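Local coordinates for anaphase-promoting complex subunit CUT9 (Schizosaccharomyces pombe, PDB 2XPI), which serves as a tetratricopeptide-repeat subunit of the anaphase-promoting complex, the ubiquitin ligase that controls progression through mitosis and G1, at residues A[194-208]-A[222-236]. Residues are numbered along the deposited sequence; the frame is centred on the assembly and turned at random.
Sequences GGIKLEASMCYLRGQ and CYKEALMVDAKCYEA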
loop_
_atom_site.group_PDB
_atom_site.type_symbol
_atom_site.label_atom_id
_atom_site.label_comp_id
_atom_site.label_asym_id
_atom_site.label_seq_id
_atom_site.Cartn_x
_atom_site.Cartn_y
_atom_site.Cartn_z
ATOM N N GLY A 194 28.099 0.828 -9.714
ATOM C CA GLY A 194 27.327 -0.300 -10.194
ATOM C C GLY A 194 25.833 -0.018 -10.232
ATOM O O GLY A 194 25.085 -0.730 -10.904
ATOM N N GLY A 195 25.402 1.005 -9.491
ATOM C CA GLY A 195 24.003 1.410 -9.457
ATOM C C GLY A 195 23.724 2.613 -10.332
ATOM O O GLY A 195 24.636 3.101 -11.007
ATOM N N ILE A 196 22.466 3.062 -10.346
ATOM C CA ILE A 196 22.035 4.260 -11.088
ATOM C C ILE A 196 22.593 5.516 -10.431
ATOM O O ILE A 196 22.444 5.688 -9.227
ATOM C CB ILE A 196 20.501 4.459 -11.051
ATOM C CG1 ILE A 196 19.717 3.139 -11.171
ATOM C CG2 ILE A 196 20.068 5.534 -12.056
ATOM C CD1 ILE A 196 20.144 2.296 -12.254
ATOM N N LYS A 197 23.212 6.411 -11.195
ATOM C CA LYS A 197 23.772 7.619 -10.584
ATOM C C LYS A 197 22.643 8.399 -9.974
ATOM O O LYS A 197 21.656 8.643 -10.629
ATOM C CB LYS A 197 24.482 8.485 -11.612
ATOM C CG LYS A 197 25.686 7.833 -12.247
ATOM C CD LYS A 197 26.532 8.869 -12.930
ATOM C CE LYS A 197 27.772 8.233 -13.522
ATOM N NZ LYS A 197 28.788 9.264 -13.895
ATOM N N LEU A 198 22.772 8.782 -8.712
ATOM C CA LEU A 198 21.703 9.524 -8.064
ATOM C C LEU A 198 21.363 10.800 -8.851
ATOM O O LEU A 198 20.223 11.289 -8.815
ATOM C CB LEU A 198 22.047 9.814 -6.601
ATOM C CG LEU A 198 21.845 8.636 -5.641
ATOM C CD1 LEU A 198 22.407 8.935 -4.253
ATOM C CD2 LEU A 198 20.367 8.255 -5.549
ATOM N N GLU A 199 22.336 11.332 -9.581
ATOM C CA GLU A 199 22.053 12.448 -10.473
ATOM C C GLU A 199 20.950 12.073 -11.479
ATOM O O GLU A 199 20.051 12.870 -11.759
ATOM C CB GLU A 199 23.309 12.891 -11.223
ATOM C CG GLU A 199 23.056 14.075 -12.159
ATOM C CD GLU A 199 24.285 14.487 -12.952
ATOM O OE1 GLU A 199 25.382 13.929 -12.702
ATOM O OE2 GLU A 199 24.149 15.370 -13.830
ATOM N N ALA A 200 21.012 10.859 -12.025
ATOM C CA ALA A 200 19.999 10.429 -12.966
ATOM C C ALA A 200 18.654 10.376 -12.274
ATOM O O ALA A 200 17.677 10.985 -12.731
ATOM C CB ALA A 200 20.339 9.106 -13.518
ATOM N N SER A 201 18.615 9.670 -11.150
ATOM C CA SER A 201 17.384 9.428 -10.410
ATOM C C SER A 201 16.653 10.702 -10.023
ATOM O O SER A 201 15.424 10.738 -9.984
ATOM C CB SER A 201 17.674 8.589 -9.162
ATOM O OG SER A 201 18.205 7.319 -9.532
ATOM N N MET A 202 17.398 11.756 -9.733
ATOM C CA MET A 202 16.753 13.012 -9.380
ATOM C C MET A 202 16.153 13.759 -10.604
ATOM O O MET A 202 15.158 14.477 -10.469
ATOM C CB MET A 202 17.702 13.894 -8.556
ATOM C CG MET A 202 18.041 13.300 -7.197
ATOM S SD MET A 202 18.858 14.467 -6.087
ATOM C CE MET A 202 20.564 14.369 -6.601
ATOM N N CYS A 203 16.744 13.581 -11.788
ATOM C CA CYS A 203 16.155 14.135 -13.018
ATOM C C CYS A 203 14.886 13.375 -13.341
ATOM O O CYS A 203 13.948 13.946 -13.887
ATOM C CB CYS A 203 17.096 14.015 -14.218
ATOM S SG CYS A 203 18.513 15.138 -14.253
ATOM N N TYR A 204 14.871 12.081 -13.022
ATOM C CA TYR A 204 13.689 11.277 -13.246
ATOM C C TYR A 204 12.609 11.817 -12.347
ATOM O O TYR A 204 11.444 11.937 -12.743
ATOM C CB TYR A 204 13.943 9.805 -12.919
ATOM C CG TYR A 204 12.663 9.018 -12.739
ATOM C CD1 TYR A 204 11.893 8.655 -13.826
ATOM C CD2 TYR A 204 12.216 8.659 -11.471
ATOM C CE1 TYR A 204 10.722 7.951 -13.663
ATOM C CE2 TYR A 204 11.045 7.953 -11.298
ATOM C CZ TYR A 204 10.302 7.602 -12.394
ATOM O OH TYR A 204 9.124 6.896 -12.226
ATOM N N LEU A 205 13.006 12.152 -11.125
ATOM C CA LEU A 205 12.058 12.607 -10.128
ATOM C C LEU A 205 11.515 13.939 -10.598
ATOM O O LEU A 205 10.306 14.183 -10.572
ATOM C CB LEU A 205 12.745 12.754 -8.782
ATOM C CG LEU A 205 12.099 12.090 -7.565
ATOM C CD1 LEU A 205 11.445 10.754 -7.894
ATOM C CD2 LEU A 205 13.158 11.937 -6.486
ATOM N N ARG A 206 12.419 14.792 -11.061
ATOM C CA ARG A 206 12.022 16.077 -11.622
ATOM C C ARG A 206 11.083 15.891 -12.809
ATOM O O ARG A 206 10.174 16.688 -13.014
ATOM C CB ARG A 206 13.236 16.892 -12.031
ATOM C CG ARG A 206 13.229 18.256 -11.407
ATOM C CD ARG A 206 14.063 19.204 -12.202
ATOM N NE ARG A 206 15.223 18.490 -12.670
ATOM C CZ ARG A 206 16.201 18.073 -11.880
ATOM N NH1 ARG A 206 16.172 18.321 -10.576
ATOM N NH2 ARG A 206 17.217 17.413 -12.406
ATOM N N GLY A 207 11.307 14.839 -13.586
ATOM C CA GLY A 207 10.418 14.505 -14.677
ATOM C C GLY A 207 9.025 14.188 -14.160
ATOM O O GLY A 207 8.037 14.653 -14.723
ATOM N N GLN A 208 8.945 13.402 -13.083
ATOM C CA GLN A 208 7.658 13.009 -12.499
ATOM C C GLN A 208 6.843 14.205 -12.027
ATOM O O GLN A 208 5.613 14.216 -12.129
ATOM C CB GLN A 208 7.889 12.095 -11.312
ATOM C CG GLN A 208 8.317 10.704 -11.680
ATOM C CD GLN A 208 7.159 9.874 -12.160
ATOM O OE1 GLN A 208 6.508 10.207 -13.140
ATOM N NE2 GLN A 208 6.884 8.786 -11.455
ATOM N N CYS A 222 13.550 16.791 -18.997
ATOM C CA CYS A 222 14.072 16.435 -17.692
ATOM C C CYS A 222 14.184 14.844 -17.543
ATOM O O CYS A 222 15.102 14.343 -16.887
ATOM C CB CYS A 222 13.478 17.398 -16.551
ATOM S SG CYS A 222 13.521 19.366 -17.110
ATOM N N TYR A 223 13.367 14.060 -18.268
ATOM C CA TYR A 223 13.549 12.572 -18.391
ATOM C C TYR A 223 14.619 12.129 -19.404
ATOM O O TYR A 223 15.214 11.065 -19.255
ATOM C CB TYR A 223 12.291 11.832 -18.880
ATOM C CG TYR A 223 11.097 11.699 -17.964
ATOM C CD1 TYR A 223 11.243 11.418 -16.603
ATOM C CD2 TYR A 223 9.797 11.817 -18.481
ATOM C CE1 TYR A 223 10.125 11.294 -15.773
ATOM C CE2 TYR A 223 8.688 11.701 -17.675
ATOM C CZ TYR A 223 8.854 11.443 -16.314
ATOM O OH TYR A 223 7.743 11.310 -15.509
ATOM N N LYS A 224 14.781 12.883 -20.493
ATOM C CA LYS A 224 15.866 12.657 -21.443
ATOM C C LYS A 224 17.195 12.799 -20.693
ATOM O O LYS A 224 18.156 12.058 -20.931
ATOM C CB LYS A 224 15.824 13.700 -22.571
ATOM C CG LYS A 224 15.101 13.293 -23.875
ATOM N N GLU A 225 17.254 13.768 -19.783
ATOM C CA GLU A 225 18.497 14.024 -19.093
ATOM C C GLU A 225 18.926 12.861 -18.221
ATOM O O GLU A 225 20.114 12.521 -18.189
ATOM C CB GLU A 225 18.435 15.300 -18.278
ATOM C CG GLU A 225 19.584 16.178 -18.655
ATOM C CD GLU A 225 20.042 17.073 -17.547
ATOM O OE1 GLU A 225 21.262 17.372 -17.511
ATOM O OE2 GLU A 225 19.184 17.477 -16.729
ATOM N N ALA A 226 17.972 12.263 -17.506
ATOM C CA ALA A 226 18.260 11.077 -16.715
ATOM C C ALA A 226 19.014 10.054 -17.560
ATOM O O ALA A 226 20.098 9.595 -17.178
ATOM C CB ALA A 226 16.969 10.472 -16.151
ATOM N N LEU A 227 18.448 9.714 -18.720
ATOM C CA LEU A 227 19.028 8.696 -19.590
ATOM C C LEU A 227 20.414 9.080 -20.103
ATOM O O LEU A 227 21.329 8.260 -20.093
ATOM C CB LEU A 227 18.082 8.336 -20.733
ATOM C CG LEU A 227 17.095 7.185 -20.495
ATOM C CD1 LEU A 227 16.303 6.851 -21.737
ATOM C CD2 LEU A 227 17.806 5.916 -20.008
ATOM N N MET A 228 20.599 10.316 -20.543
ATOM C CA MET A 228 21.929 10.730 -20.977
ATOM C C MET A 228 22.921 10.607 -19.828
ATOM O O MET A 228 24.058 10.180 -20.032
ATOM C CB MET A 228 21.928 12.158 -21.529
ATOM C CG MET A 228 21.006 12.368 -22.713
ATOM S SD MET A 228 21.416 11.276 -24.085
ATOM C CE MET A 228 23.027 11.898 -24.576
ATOM N N VAL A 229 22.486 10.968 -18.616
ATOM C CA VAL A 229 23.348 10.891 -17.433
ATOM C C VAL A 229 23.761 9.455 -17.077
ATOM O O VAL A 229 24.922 9.200 -16.738
ATOM C CB VAL A 229 22.697 11.559 -16.204
ATOM C CG1 VAL A 229 23.538 11.310 -14.942
ATOM C CG2 VAL A 229 22.508 13.042 -16.446
ATOM N N ASP A 230 22.809 8.526 -17.144
ATOM C CA ASP A 230 23.078 7.121 -16.854
ATOM C C ASP A 230 22.089 6.274 -17.647
ATOM O O ASP A 230 20.889 6.297 -17.395
ATOM C CB ASP A 230 22.952 6.835 -15.346
ATOM C CG ASP A 230 23.456 5.433 -14.957
ATOM O OD1 ASP A 230 23.109 4.452 -15.658
ATOM O OD2 ASP A 230 24.197 5.307 -13.940
ATOM N N ALA A 231 22.611 5.523 -18.607
ATOM C CA ALA A 231 21.794 4.669 -19.453
ATOM C C ALA A 231 20.975 3.658 -18.667
ATOM O O ALA A 231 20.106 3.013 -19.229
ATOM C CB ALA A 231 22.667 3.948 -20.458
ATOM N N LYS A 232 21.253 3.505 -17.374
ATOM C CA LYS A 232 20.569 2.482 -16.577
ATOM C C LYS A 232 19.251 2.978 -15.990
ATOM O O LYS A 232 18.451 2.196 -15.491
ATOM C CB LYS A 232 21.481 1.887 -15.493
ATOM C CG LYS A 232 22.727 1.205 -16.054
ATOM C CD LYS A 232 23.497 0.377 -15.001
ATOM C CE LYS A 232 23.806 1.163 -13.727
ATOM N NZ LYS A 232 24.559 2.404 -14.001
ATOM N N CYS A 233 19.004 4.276 -16.081
ATOM C CA CYS A 233 17.722 4.828 -15.633
ATOM C C CYS A 233 16.540 4.447 -16.545
ATOM O O CYS A 233 15.948 5.274 -17.238
ATOM C CB CYS A 233 17.805 6.336 -15.486
ATOM S SG CYS A 233 16.487 6.921 -14.504
ATOM N N TYR A 234 16.189 3.179 -16.505
ATOM C CA TYR A 234 15.078 2.681 -17.269
ATOM C C TYR A 234 13.689 3.173 -16.791
ATOM O O TYR A 234 12.738 3.089 -17.558
ATOM C CB TYR A 234 15.175 1.150 -17.323
ATOM C CG TYR A 234 14.008 0.443 -17.947
ATOM C CD1 TYR A 234 14.097 -0.095 -19.221
ATOM C CD2 TYR A 234 12.822 0.282 -17.244
ATOM C CE1 TYR A 234 13.027 -0.761 -19.787
ATOM C CE2 TYR A 234 11.763 -0.379 -17.785
ATOM C CZ TYR A 234 11.852 -0.895 -19.058
ATOM O OH TYR A 234 10.751 -1.546 -19.585
ATOM N N GLU A 235 13.548 3.681 -15.565
ATOM C CA GLU A 235 12.243 4.214 -15.148
ATOM C C GLU A 235 11.924 5.420 -16.013
ATOM O O GLU A 235 10.760 5.669 -16.309
ATOM C CB GLU A 235 12.169 4.677 -13.675
ATOM C CG GLU A 235 12.154 3.616 -12.594
ATOM C CD GLU A 235 10.887 2.778 -12.475
ATOM O OE1 GLU A 235 9.752 3.290 -12.400
ATOM O OE2 GLU A 235 11.049 1.558 -12.387
ATOM N N ALA A 236 12.958 6.191 -16.364
ATOM C CA ALA A 236 12.827 7.335 -17.264
ATOM C C ALA A 236 12.422 6.915 -18.689
ATOM O O ALA A 236 11.446 7.413 -19.234
ATOM C CB ALA A 236 14.120 8.114 -17.302
HETATM O O HOH W 1 16.288 17.358 -15.077
#
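The ring of Tyr204 is sandwiched: Glu235 CB lies over one face, 3.9 Å from the centroid in a CH-pi contact, and Gln208 CG covers the opposite face toward the rim. A chi1 of 163° turns this ring away from its own backbone N and lays it against both Tyr223 and the first turn of helix 234-242, where CD1 meets the backbone N of Ala236. Gly207 CA sits over a face of the Tyr223 ring, 3.9 Å from its centroid, while Tyr204 O lies at that ring's edge. The two tyrosines meet obliquely, their planes at 33°, and Tyr223 OH gives Gln208 OE1 a weak hydrogen bond. The Arg206 guanidinium, which borders a bound gold cyanide ion, has Met202 O over one face and water 1 at its edge; the water accepts from NH2 and donates weakly to Glu225 OE2, Glu225 being held also by Asn177. Farther toward the start of helix 198-212, Ala200 CB packs on Val229 CG1 and Ala226 CB, the two small alanines being consistent with the 7.6 Å approach of the antiparallel segment axes.

Beyond the helix ends, Asp230 OD2 accepts Lys197 N at 3.1 Å from above the carboxylate plane, and both its oxygens take Lys232 NZ on their syn lone pairs. OD1 also receives Lys232 N, closing an Asx turn. Lys232 NZ further donates to Gly195 O and to Thr262 O. Replacing Asp230 by alanine removes the carboxylate, which would probably leave Lys197 N and Lys232 N without their acceptor and the Lys232 ammonium without its countercharge. The chemistry is thus divided: apolar and aromatic packing joins the two TPR 4 helices, Tyr204 carries it on to the first helix of TPR 5, and one buried carboxylate ties the inter-repeat turn to the start of helix 198-212.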